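Local coordinates for protein GlcNAc-alpha-1,4-Gal-releasing endo-beta-galactosidase (Clostridium perfringens, PDB 1UPS) that probably hydrolyses O-glycosyl bonds as a calcium-binding family 16 endo-beta-galactosidase that releases GlcNAc-alpha-1,4-Gal, at residues Tyr346-Glu350 and Trp365-Trp370; Phe302-Glu306 and Asn321-Trp327; Ser201-Ser207 and Tyr230-Lys236; Trp148-Gln154 and Gln165-Ile169. All coordinates share one frame; numbering follows the deposited sequence.

In the fold
Contacts 3 and 4 lie in the glycoside hydrolase family 16 part of the chain, contacts 1 and 2 in a later part that is probably a ricin-like beta-trefoil. The last two are neighbours: their centres are 18 Å apart, and Leu347 CD2 of contact 1 packs on Trp327 CZ3 of contact 2 at 3.6 Å. Contacts 3 and 4 reach the same six-stranded sheet without touching, nearest atoms about 9 Å apart. Contacts 2 and 4 lie on opposite sides of the chain's centre. Contact 4 carries the start of the family 16 signature and so probably lies at the active site. Its Trp148 side chain is about 12 Å from that of the calcium ligand Asp272.

Contact 1: Tyr346-Glu350 and Trp365-Trp370; sequences YLNIE and WWSAQW
Leu347 and Ile349 are tied to the turn at Trp365-Trp370 by two direct hydrogen bonds. Trp370 NE1 gives a nearly straight one to Leu347 O (3.2 Å, 166° at the hydrogen). The oxygen lies in the indole plane, but the donor sits above the plane of the carbonyl. Water 1 donates to Leu347 O and to Ala368 O, so it bridges the two segments. Ile349 N gives a more bent bond to Ser367 O (3.1 Å).

Among the side chains, Ser367 OG donates to the anti lone pair of Glu350 OE2 at 2.7 Å. Water 2 donates to that same oxygen and accepts from Ser367 N. Asn348 folds its own segment: OD1 accepts from Glu350 N in an Asx turn, while ND2 reaches Tyr346 O. With both ends bonded, the amide is fixed in rotation.

One stack is present. A bend at chi2 (74°) lays the Glu350 carboxylate over one face of Trp365, toward the rim, with Glu350 CD 3.6 Å from Trp365 CE3. The two planes are 23° apart.

Apolar contacts are few. Ile349 CG2 meets Trp370 CH2 at 3.9 Å.

In what is probably a ricin-like beta-trefoil, strand 346-348 pairs with strand 357-359. Leu347 also bonds by its backbone to Leu338 of strand 335-340, and Trp370 to Thr336. Asn383 of strand 378-383 bonds to Ser367 O.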
# COMPACT_ATOMS: atom_id res chain seq x y z
N TYR A 346 -1.40 -18.01 -21.63
CA TYR A 346 -1.89 -17.47 -20.35
C TYR A 346 -2.73 -18.47 -19.60
O TYR A 346 -3.56 -19.16 -20.18
CB TYR A 346 -2.79 -16.26 -20.60
CG TYR A 346 -2.10 -15.05 -21.16
CD1 TYR A 346 -2.60 -14.41 -22.30
CD2 TYR A 346 -0.99 -14.50 -20.53
CE1 TYR A 346 -1.98 -13.27 -22.82
CE2 TYR A 346 -0.36 -13.36 -21.04
CZ TYR A 346 -0.86 -12.75 -22.18
OH TYR A 346 -0.24 -11.62 -22.68
N LEU A 347 -2.54 -18.52 -18.28
CA LEU A 347 -3.41 -19.31 -17.43
C LEU A 347 -4.79 -18.66 -17.34
O LEU A 347 -4.90 -17.47 -17.07
CB LEU A 347 -2.80 -19.43 -16.04
CG LEU A 347 -1.43 -20.13 -16.03
CD1 LEU A 347 -1.04 -20.45 -14.57
CD2 LEU A 347 -1.45 -21.38 -16.90
N ASN A 348 -5.83 -19.45 -17.57
CA ASN A 348 -7.19 -18.92 -17.59
C ASN A 348 -8.22 -19.97 -17.23
O ASN A 348 -7.89 -21.15 -17.15
CB ASN A 348 -7.51 -18.31 -18.96
CG ASN A 348 -7.70 -19.36 -20.02
OD1 ASN A 348 -8.82 -19.77 -20.31
ND2 ASN A 348 -6.58 -19.82 -20.61
N ILE A 349 -9.46 -19.53 -17.01
CA ILE A 349 -10.57 -20.44 -16.66
C ILE A 349 -11.82 -20.23 -17.53
O ILE A 349 -12.95 -20.47 -17.08
CB ILE A 349 -10.91 -20.40 -15.14
CG1 ILE A 349 -11.53 -19.05 -14.72
CG2 ILE A 349 -9.67 -20.76 -14.28
CD1 ILE A 349 -12.12 -19.04 -13.29
N GLU A 350 -11.61 -19.82 -18.78
CA GLU A 350 -12.73 -19.47 -19.67
C GLU A 350 -13.83 -20.53 -19.78
O GLU A 350 -15.03 -20.20 -19.77
CB GLU A 350 -12.21 -19.10 -21.07
CG GLU A 350 -13.28 -18.45 -21.98
CD GLU A 350 -13.61 -17.01 -21.61
OE1 GLU A 350 -14.55 -16.44 -22.23
OE2 GLU A 350 -12.96 -16.43 -20.71
N TRP A 365 -9.53 -10.86 -21.48
CA TRP A 365 -10.42 -11.82 -20.83
C TRP A 365 -10.21 -11.80 -19.32
O TRP A 365 -9.08 -12.05 -18.84
CB TRP A 365 -10.17 -13.23 -21.35
CG TRP A 365 -10.76 -13.54 -22.71
CD1 TRP A 365 -11.33 -12.66 -23.60
CD2 TRP A 365 -10.83 -14.82 -23.33
NE1 TRP A 365 -11.74 -13.32 -24.74
CE2 TRP A 365 -11.45 -14.66 -24.59
CE3 TRP A 365 -10.43 -16.12 -22.95
CZ2 TRP A 365 -11.67 -15.72 -25.47
CZ3 TRP A 365 -10.64 -17.17 -23.82
CH2 TRP A 365 -11.25 -16.97 -25.07
N TRP A 366 -11.27 -11.51 -18.58
CA TRP A 366 -11.18 -11.50 -17.12
C TRP A 366 -10.86 -12.89 -16.56
O TRP A 366 -10.30 -13.00 -15.46
CB TRP A 366 -12.47 -10.97 -16.49
CG TRP A 366 -12.67 -9.48 -16.64
CD1 TRP A 366 -12.04 -8.64 -17.52
CD2 TRP A 366 -13.56 -8.67 -15.87
NE1 TRP A 366 -12.50 -7.35 -17.35
CE2 TRP A 366 -13.42 -7.34 -16.33
CE3 TRP A 366 -14.46 -8.92 -14.83
CZ2 TRP A 366 -14.16 -6.27 -15.80
CZ3 TRP A 366 -15.19 -7.86 -14.30
CH2 TRP A 366 -15.04 -6.56 -14.78
N SER A 367 -11.20 -13.94 -17.32
CA SER A 367 -10.89 -15.31 -16.89
C SER A 367 -9.39 -15.57 -16.86
O SER A 367 -8.94 -16.55 -16.25
CB SER A 367 -11.57 -16.35 -17.80
OG SER A 367 -10.87 -16.52 -19.01
N ALA A 368 -8.62 -14.70 -17.52
CA ALA A 368 -7.16 -14.84 -17.56
C ALA A 368 -6.44 -13.82 -16.66
O ALA A 368 -5.21 -13.71 -16.68
CB ALA A 368 -6.66 -14.71 -19.01
N GLN A 369 -7.21 -13.12 -15.84
CA GLN A 369 -6.64 -12.10 -14.96
C GLN A 369 -6.81 -12.50 -13.49
O GLN A 369 -7.84 -13.04 -13.10
CB GLN A 369 -7.30 -10.76 -15.21
CG GLN A 369 -7.02 -10.23 -16.61
CD GLN A 369 -7.70 -8.91 -16.84
OE1 GLN A 369 -8.12 -8.26 -15.89
NE2 GLN A 369 -7.80 -8.49 -18.11
N TRP A 370 -5.78 -12.21 -12.70
CA TRP A 370 -5.70 -12.72 -11.33
C TRP A 370 -5.31 -11.64 -10.31
O TRP A 370 -4.45 -10.82 -10.59
CB TRP A 370 -4.69 -13.87 -11.28
CG TRP A 370 -4.99 -14.97 -12.25
CD1 TRP A 370 -4.53 -15.07 -13.54
CD2 TRP A 370 -5.81 -16.12 -12.02
NE1 TRP A 370 -5.03 -16.22 -14.12
CE2 TRP A 370 -5.81 -16.88 -13.21
CE3 TRP A 370 -6.55 -16.60 -10.92
CZ2 TRP A 370 -6.52 -18.08 -13.35
CZ3 TRP A 370 -7.26 -17.79 -11.04
CH2 TRP A 370 -7.24 -18.52 -12.26
O HOH W 1 -3.18 -15.41 -16.98
O HOH W 2 -13.15 -13.90 -19.52

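Contact 2: Phe302-Glu306 and Asn321-Trp327; sequences FLYIE and NEKNAKW
In what is probably a ricin-like beta-trefoil, strand 302-304 packs against the loop that leads into strand 327-332, and Leu303, Tyr304 and Ile305 meet Asn321, Asn324, Ala325 and Trp327. The indole of Trp327 anchors the loop. Its NE1 donates to Leu303 O at 3.1 Å, with 162° at the hydrogen. The oxygen lies in the ring plane, while the donor stands well above the carbonyl plane. Water 3 donates to Leu303 O as well, and also to Ala325 O. The Leu303 oxygen therefore accepts from both an indole and a water, and the CA-H of Ala325 points at it too. A second bond, Ile305 N to Asn324 O (3.3 Å), joins the backbones further along.

The benzene part of Trp327 also touches aliphatic groups. Leu303 CB lies 3.9 Å from Trp327 CZ2, and Ile305 CG1 lies 3.9 Å from Trp327 CH2. The Ile305 and Trp327 side chains cross at about a right angle.

Tyr304 carries the other flank. With CG between the backbone N and the carbonyl carbon (chi1 69°), its ring turns one face to Asn321. Asn321 ND2 is 3.7 Å from Tyr304 CE2, toward the rim, and Asn321 CB makes a CH-pi contact over the same ring. The ring and amide planes are 48° apart. The amide is held from outside, with OD1 bonded to Thr318 N and ND2 to Asp316 O.

Strand 302-304 pairs with strand 313-315, and Leu303 bonds by its backbone to Ile294 of strand 291-296. Ile305 and Trp327 both touch Asn340 of strand 335-340, whose side chain also bonds to Asn324 O.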
# COMPACT_ATOMS: atom_id res chain seq x y z
N PHE A 302 6.51 -27.89 -8.48
CA PHE A 302 6.57 -26.74 -9.37
C PHE A 302 5.59 -26.85 -10.53
O PHE A 302 5.37 -27.94 -11.06
CB PHE A 302 8.00 -26.59 -9.91
CG PHE A 302 8.99 -26.12 -8.87
CD1 PHE A 302 9.64 -27.04 -8.03
CD2 PHE A 302 9.27 -24.76 -8.74
CE1 PHE A 302 10.59 -26.59 -7.07
CE2 PHE A 302 10.20 -24.29 -7.78
CZ PHE A 302 10.85 -25.21 -6.94
N LEU A 303 5.03 -25.72 -10.97
CA LEU A 303 4.14 -25.68 -12.12
C LEU A 303 4.88 -25.74 -13.45
O LEU A 303 5.86 -25.03 -13.64
CB LEU A 303 3.30 -24.39 -12.12
CG LEU A 303 2.44 -24.17 -10.89
CD1 LEU A 303 1.55 -22.94 -11.10
CD2 LEU A 303 1.62 -25.44 -10.60
N TYR A 304 4.39 -26.57 -14.36
CA TYR A 304 4.90 -26.62 -15.71
C TYR A 304 3.83 -27.07 -16.70
O TYR A 304 2.81 -27.63 -16.31
CB TYR A 304 6.15 -27.52 -15.80
CG TYR A 304 5.88 -29.00 -15.61
CD1 TYR A 304 5.76 -29.86 -16.71
CD2 TYR A 304 5.79 -29.56 -14.32
CE1 TYR A 304 5.53 -31.22 -16.54
CE2 TYR A 304 5.57 -30.95 -14.15
CZ TYR A 304 5.44 -31.76 -15.26
OH TYR A 304 5.21 -33.11 -15.11
N ILE A 305 4.07 -26.80 -17.99
CA ILE A 305 3.17 -27.26 -19.05
C ILE A 305 3.87 -28.33 -19.86
O ILE A 305 4.96 -28.10 -20.39
CB ILE A 305 2.74 -26.10 -19.95
CG1 ILE A 305 1.83 -25.13 -19.18
CG2 ILE A 305 1.98 -26.61 -21.19
CD1 ILE A 305 1.41 -23.91 -19.99
N GLU A 306 3.23 -29.50 -19.91
CA GLU A 306 3.69 -30.66 -20.66
C GLU A 306 3.11 -30.61 -22.08
O GLU A 306 1.99 -30.16 -22.28
CB GLU A 306 3.19 -31.92 -19.94
CG GLU A 306 3.84 -33.23 -20.34
CD GLU A 306 3.29 -34.42 -19.58
OE1 GLU A 306 4.04 -35.41 -19.39
OE2 GLU A 306 2.10 -34.40 -19.19
N ASN A 321 11.82 -30.93 -17.75
CA ASN A 321 10.72 -29.96 -17.66
C ASN A 321 11.14 -28.51 -17.35
O ASN A 321 10.31 -27.60 -17.33
CB ASN A 321 9.64 -30.45 -16.67
CG ASN A 321 10.07 -30.35 -15.20
OD1 ASN A 321 11.08 -29.71 -14.85
ND2 ASN A 321 9.27 -30.96 -14.32
N GLU A 322 12.44 -28.29 -17.14
CA GLU A 322 12.91 -27.01 -16.62
C GLU A 322 12.48 -25.81 -17.48
O GLU A 322 12.02 -24.78 -16.95
CB GLU A 322 14.44 -27.05 -16.48
CG GLU A 322 15.00 -25.87 -15.70
CD GLU A 322 16.51 -25.75 -15.79
OE1 GLU A 322 17.19 -26.71 -16.24
OE2 GLU A 322 17.02 -24.68 -15.41
N LYS A 323 12.61 -25.95 -18.79
CA LYS A 323 12.25 -24.88 -19.72
C LYS A 323 10.74 -24.56 -19.63
O LYS A 323 10.34 -23.40 -19.68
CB LYS A 323 12.62 -25.26 -21.15
N ASN A 324 9.94 -25.62 -19.48
CA ASN A 324 8.49 -25.52 -19.42
C ASN A 324 7.96 -25.07 -18.06
O ASN A 324 6.75 -24.89 -17.90
CB ASN A 324 7.86 -26.88 -19.72
CG ASN A 324 8.34 -27.47 -21.01
OD1 ASN A 324 8.06 -26.94 -22.09
ND2 ASN A 324 9.08 -28.58 -20.92
N ALA A 325 8.85 -24.94 -17.08
CA ALA A 325 8.51 -24.56 -15.69
C ALA A 325 8.76 -23.08 -15.41
O ALA A 325 8.66 -22.65 -14.27
CB ALA A 325 9.31 -25.43 -14.70
N LYS A 326 9.09 -22.32 -16.45
CA LYS A 326 9.42 -20.91 -16.30
C LYS A 326 8.25 -20.03 -16.76
O LYS A 326 7.67 -20.29 -17.82
CB LYS A 326 10.70 -20.55 -17.05
CG LYS A 326 11.95 -21.23 -16.47
CD LYS A 326 13.21 -20.74 -17.18
CE LYS A 326 14.46 -21.50 -16.71
NZ LYS A 326 15.62 -21.10 -17.57
N TRP A 327 7.93 -19.02 -15.94
CA TRP A 327 6.74 -18.18 -16.11
C TRP A 327 7.06 -16.68 -16.10
O TRP A 327 8.03 -16.27 -15.48
CB TRP A 327 5.71 -18.48 -15.00
CG TRP A 327 5.34 -19.93 -14.93
CD1 TRP A 327 6.05 -20.91 -14.32
CD2 TRP A 327 4.21 -20.56 -15.55
NE1 TRP A 327 5.42 -22.13 -14.49
CE2 TRP A 327 4.29 -21.94 -15.25
CE3 TRP A 327 3.12 -20.09 -16.30
CZ2 TRP A 327 3.33 -22.86 -15.68
CZ3 TRP A 327 2.16 -21.02 -16.74
CH2 TRP A 327 2.27 -22.39 -16.41
O HOH W 3 7.57 -23.57 -11.89

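Contact 3: Ser201-Ser207 and Tyr230-Lys236; sequences SEDKVPS and YDNELFK
Tyr230 reaches from its CB toward Val205, Pro206 and Ser207. CG lies anti to the backbone N (chi1 178°), which sends the ring across to the other segment. Tyr230 CD2 meets Pro206 CD at 3.7 Å, and Tyr230 CE1 meets Val205 CG1 at 3.7 Å. Val205 CB sits over one face in a CH-pi contact, 3.7 Å from Tyr230 CZ. Asp231 CG lies over the opposite face. At the tip, Tyr230 OH donates to Ser207 O at 2.8 Å, in the carbonyl plane.

Phe235 meets the strand end at Asp203 and Lys204. Lys204 O lies at its ring edge, 3.5 Å from Phe235 CE1, and Asp203 CB is 3.7 Å from Phe235 CZ. The ring also meets Trp182 of strand 181-187. Phe235 and Lys236 form a classic beta bulge opposite Phe228. Lys236 NZ bonds to Ser201 OG, but Lys236 has two conformers, so this bond is less certain. Water 4 links Ser207 OG to Asp231 OD1.

The contact joins an outer strand of the six-stranded sheet, 199-204, to strand 233-239 of the other sheet. Tyr230 is buried and its hydroxyl is satisfied by Ser207 O. That bond is the firm polar link, and apolar packing does most of the rest.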
# COMPACT_ATOMS: atom_id res chain seq x y z
N SER A 201 -8.70 -1.15 0.95
CA SER A 201 -8.95 -2.36 1.74
C SER A 201 -8.68 -2.09 3.21
O SER A 201 -7.94 -1.18 3.54
CB SER A 201 -8.09 -3.53 1.26
OG SER A 201 -6.70 -3.25 1.36
N GLU A 202 -9.28 -2.89 4.08
CA GLU A 202 -8.92 -2.81 5.49
C GLU A 202 -8.94 -4.21 6.06
O GLU A 202 -9.75 -4.59 6.92
CB GLU A 202 -9.79 -1.80 6.27
CG GLU A 202 -11.28 -1.99 6.13
CD GLU A 202 -12.12 -0.78 6.58
OE1 GLU A 202 -11.60 0.28 7.08
OE2 GLU A 202 -13.34 -0.89 6.41
N ASP A 203 -8.01 -4.99 5.54
CA ASP A 203 -7.87 -6.37 5.96
C ASP A 203 -7.41 -6.42 7.42
O ASP A 203 -6.80 -5.48 7.92
CB ASP A 203 -6.83 -7.08 5.09
CG ASP A 203 -7.25 -7.17 3.64
OD1 ASP A 203 -6.35 -7.33 2.79
OD2 ASP A 203 -8.42 -7.10 3.24
N LYS A 204 -7.72 -7.52 8.09
CA LYS A 204 -7.23 -7.78 9.44
C LYS A 204 -5.72 -8.04 9.42
O LYS A 204 -5.21 -8.79 8.54
CB LYS A 204 -7.94 -8.99 10.03
CG LYS A 204 -9.43 -8.73 10.28
CD LYS A 204 -10.14 -9.90 10.96
CE LYS A 204 -11.62 -9.56 11.14
NZ LYS A 204 -12.42 -9.92 9.92
N VAL A 205 -5.01 -7.46 10.39
CA VAL A 205 -3.59 -7.72 10.56
C VAL A 205 -3.39 -9.20 11.00
O VAL A 205 -4.26 -9.79 11.67
CB VAL A 205 -2.89 -6.73 11.54
CG1 VAL A 205 -2.99 -5.28 11.03
CG2 VAL A 205 -3.46 -6.84 12.97
N PRO A 206 -2.28 -9.80 10.58
CA PRO A 206 -2.05 -11.23 10.86
C PRO A 206 -1.68 -11.54 12.31
O PRO A 206 -1.79 -12.71 12.72
CB PRO A 206 -0.91 -11.61 9.91
CG PRO A 206 -0.16 -10.34 9.70
CD PRO A 206 -1.22 -9.21 9.74
N SER A 207 -1.24 -10.53 13.06
CA SER A 207 -0.81 -10.70 14.45
C SER A 207 -0.81 -9.37 15.17
O SER A 207 -0.74 -8.31 14.53
CB SER A 207 0.60 -11.31 14.52
OG SER A 207 1.51 -10.52 13.79
N TYR A 230 3.78 -5.34 6.96
CA TYR A 230 3.39 -5.22 8.37
C TYR A 230 4.36 -6.05 9.18
O TYR A 230 4.46 -7.26 8.96
CB TYR A 230 1.99 -5.79 8.57
CG TYR A 230 1.48 -5.77 10.02
CD1 TYR A 230 1.00 -4.58 10.58
CD2 TYR A 230 1.44 -6.94 10.79
CE1 TYR A 230 0.49 -4.54 11.88
CE2 TYR A 230 0.94 -6.93 12.11
CZ TYR A 230 0.45 -5.72 12.64
OH TYR A 230 -0.04 -5.67 13.93
N ASP A 231 5.05 -5.40 10.12
CA ASP A 231 6.09 -6.07 10.90
C ASP A 231 7.01 -6.89 10.00
O ASP A 231 7.33 -8.05 10.28
CB ASP A 231 5.46 -6.93 12.00
CG ASP A 231 4.81 -6.09 13.07
OD1 ASP A 231 4.07 -6.64 13.91
OD2 ASP A 231 4.99 -4.85 13.12
N ASN A 232 7.43 -6.25 8.91
CA ASN A 232 8.41 -6.79 7.95
C ASN A 232 7.94 -7.93 7.05
O ASN A 232 8.78 -8.58 6.41
CB ASN A 232 9.72 -7.21 8.67
CG ASN A 232 10.38 -6.06 9.40
OD1 ASN A 232 10.26 -4.89 8.99
ND2 ASN A 232 11.10 -6.38 10.49
N GLU A 233 6.64 -8.20 7.03
CA GLU A 233 6.07 -9.26 6.18
C GLU A 233 5.07 -8.68 5.18
O GLU A 233 4.21 -7.85 5.53
CB GLU A 233 5.38 -10.34 7.03
CG GLU A 233 4.77 -11.47 6.17
CD GLU A 233 4.14 -12.60 6.99
OE1 GLU A 233 2.93 -12.48 7.35
OE2 GLU A 233 4.85 -13.61 7.25
N LEU A 234 5.16 -9.13 3.93
CA LEU A 234 4.30 -8.57 2.87
C LEU A 234 2.81 -8.76 3.18
O LEU A 234 2.38 -9.87 3.54
CB LEU A 234 4.66 -9.20 1.52
CG LEU A 234 3.92 -8.60 0.31
CD1 LEU A 234 4.26 -7.12 0.10
CD2 LEU A 234 4.26 -9.42 -0.93
N PHE A 235 2.04 -7.68 3.03
CA PHE A 235 0.64 -7.63 3.47
C PHE A 235 -0.30 -7.26 2.31
O PHE A 235 -1.44 -7.77 2.24
CB PHE A 235 0.51 -6.63 4.64
CG PHE A 235 -0.91 -6.45 5.18
CD1 PHE A 235 -1.46 -7.37 6.06
CD2 PHE A 235 -1.65 -5.32 4.84
CE1 PHE A 235 -2.76 -7.18 6.59
CE2 PHE A 235 -2.95 -5.12 5.35
CZ PHE A 235 -3.49 -6.05 6.23
N LYS A 236 0.18 -6.41 1.40
CA LYS A 236 -0.63 -5.94 0.25
C LYS A 236 0.28 -5.49 -0.90
O LYS A 236 1.37 -4.97 -0.67
CB LYS A 236 -1.50 -4.74 0.67
CG LYS A 236 -2.46 -4.27 -0.43
CD LYS A 236 -3.38 -3.19 0.06
CE LYS A 236 -4.36 -2.69 -1.02
NZ LYS A 236 -5.37 -1.70 -0.45
O HOH W 4 3.75 -9.16 14.57

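Contact 4: Trp148-Gln154 and Gln165-Ile169; sequences WWMVGMQ and QTGEI
Gly152 N donates to Gly167 O at 2.8 Å, in the carbonyl plane, and the CA-H of Val151 points at the same oxygen, with Val151 CA 3.2 Å from Gly167 O. This bond continues the antiparallel pairing past its last bridge. Met150 and Ile169 form a hydrogen-bonded pair: Met150 N to Ile169 O and Ile169 N to Met150 O, both 2.9 Å. Val151 and Glu168 form the non-hydrogen-bonded pair next to it. Further on the strands yield to loop, and Gln154 N to Gln165 O is a weak bond. Gly152 CA comes within 3.3 Å of Gln165 O.

Side chains add less. With CG anti to the backbone N (chi1 177°), the extended Glu168 chain carries its carboxylate to Trp149 and Trp189. Glu168 OE1 approaches Trp149 CE3 at 3.6 Å, the carboxylate and ring planes 40° apart. Glu168 OE2 accepts from Trp189 NE1, and Trp149 NE1 donates to Asn251 OD1. Gln154 CG meets Thr166 CG2 at 3.8 Å.

Glu168 opens a sequence that matches the family 16 signature E-x-D-x-x-E, so this end of the six-stranded sheet probably lies at the active site. Backbone bonds set the strand register, while one indole bond each probably helps to orient Glu168 and Trp149.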
# COMPACT_ATOMS: atom_id res chain seq x y z
N TRP A 148 -1.21 8.03 7.53
CA TRP A 148 0.12 8.29 7.00
C TRP A 148 -0.09 8.20 5.51
O TRP A 148 -0.49 7.14 4.99
CB TRP A 148 1.09 7.22 7.45
CG TRP A 148 2.46 7.27 6.79
CD1 TRP A 148 3.10 8.37 6.27
CD2 TRP A 148 3.35 6.17 6.62
NE1 TRP A 148 4.33 7.99 5.75
CE2 TRP A 148 4.51 6.65 5.98
CE3 TRP A 148 3.27 4.81 6.94
CZ2 TRP A 148 5.59 5.81 5.63
CZ3 TRP A 148 4.34 3.97 6.60
CH2 TRP A 148 5.48 4.48 5.95
N TRP A 149 0.11 9.31 4.80
CA TRP A 149 -0.19 9.32 3.38
C TRP A 149 0.74 10.23 2.59
O TRP A 149 1.44 11.07 3.16
CB TRP A 149 -1.67 9.70 3.11
CG TRP A 149 -2.24 10.92 3.84
CD1 TRP A 149 -2.31 11.13 5.21
CD2 TRP A 149 -2.92 12.03 3.23
NE1 TRP A 149 -2.96 12.32 5.46
CE2 TRP A 149 -3.36 12.88 4.27
CE3 TRP A 149 -3.20 12.39 1.89
CZ2 TRP A 149 -4.05 14.09 4.03
CZ3 TRP A 149 -3.90 13.60 1.65
CH2 TRP A 149 -4.31 14.43 2.72
N MET A 150 0.74 10.05 1.27
CA MET A 150 1.63 10.80 0.40
C MET A 150 0.82 11.33 -0.76
O MET A 150 -0.14 10.69 -1.18
CB MET A 150 2.78 9.90 -0.10
CG MET A 150 3.63 9.35 1.08
SD MET A 150 4.99 8.28 0.52
CE MET A 150 6.00 9.53 -0.27
N VAL A 151 1.20 12.51 -1.23
CA VAL A 151 0.52 13.16 -2.34
C VAL A 151 1.54 13.67 -3.34
O VAL A 151 2.64 14.08 -2.95
CB VAL A 151 -0.40 14.33 -1.87
CG1 VAL A 151 -1.58 13.79 -1.04
CG2 VAL A 151 0.39 15.40 -1.05
N GLY A 152 1.19 13.65 -4.62
CA GLY A 152 2.04 14.21 -5.65
C GLY A 152 2.29 15.68 -5.40
O GLY A 152 1.42 16.41 -4.89
N MET A 153 3.49 16.13 -5.75
CA MET A 153 3.85 17.53 -5.52
C MET A 153 3.45 18.44 -6.66
O MET A 153 3.73 19.65 -6.61
CB MET A 153 5.36 17.65 -5.24
CG MET A 153 5.76 17.08 -3.86
SD MET A 153 4.97 17.87 -2.42
CE MET A 153 5.29 19.44 -2.59
N GLN A 154 2.80 17.89 -7.69
CA GLN A 154 2.21 18.71 -8.76
C GLN A 154 3.28 19.61 -9.39
O GLN A 154 3.04 20.77 -9.71
CB GLN A 154 0.99 19.50 -8.22
CG GLN A 154 -0.15 18.56 -7.80
CD GLN A 154 -1.25 19.21 -6.94
OE1 GLN A 154 -1.73 18.58 -6.01
NE2 GLN A 154 -1.63 20.45 -7.26
N GLN A 165 0.07 15.31 -11.80
CA GLN A 165 0.97 14.72 -10.80
C GLN A 165 0.37 14.85 -9.41
O GLN A 165 0.94 15.50 -8.51
CB GLN A 165 2.39 15.33 -10.90
CG GLN A 165 2.98 15.12 -12.29
CD GLN A 165 4.45 15.50 -12.46
OE1 GLN A 165 5.03 16.16 -11.63
NE2 GLN A 165 5.05 15.05 -13.57
N THR A 166 -0.80 14.23 -9.27
CA THR A 166 -1.69 14.44 -8.13
C THR A 166 -2.01 13.14 -7.40
O THR A 166 -2.99 13.09 -6.65
CB THR A 166 -3.04 15.02 -8.64
OG1 THR A 166 -3.51 14.15 -9.69
CG2 THR A 166 -2.88 16.38 -9.32
N GLY A 167 -1.22 12.09 -7.63
CA GLY A 167 -1.47 10.80 -6.98
C GLY A 167 -1.56 10.88 -5.46
O GLY A 167 -0.84 11.66 -4.82
N GLU A 168 -2.44 10.07 -4.88
CA GLU A 168 -2.56 9.93 -3.42
C GLU A 168 -2.33 8.47 -3.05
O GLU A 168 -2.94 7.58 -3.65
CB GLU A 168 -3.96 10.34 -2.94
CG GLU A 168 -4.15 10.14 -1.43
CD GLU A 168 -5.50 10.60 -0.91
OE1 GLU A 168 -5.74 10.38 0.29
OE2 GLU A 168 -6.31 11.16 -1.68
N ILE A 169 -1.44 8.22 -2.09
CA ILE A 169 -1.28 6.88 -1.51
C ILE A 169 -1.55 6.99 -0.02
O ILE A 169 -0.81 7.67 0.69
CB ILE A 169 0.14 6.28 -1.74
CG1 ILE A 169 0.50 6.24 -3.23
CG2 ILE A 169 0.24 4.86 -1.09
CD1 ILE A 169 2.01 5.99 -3.46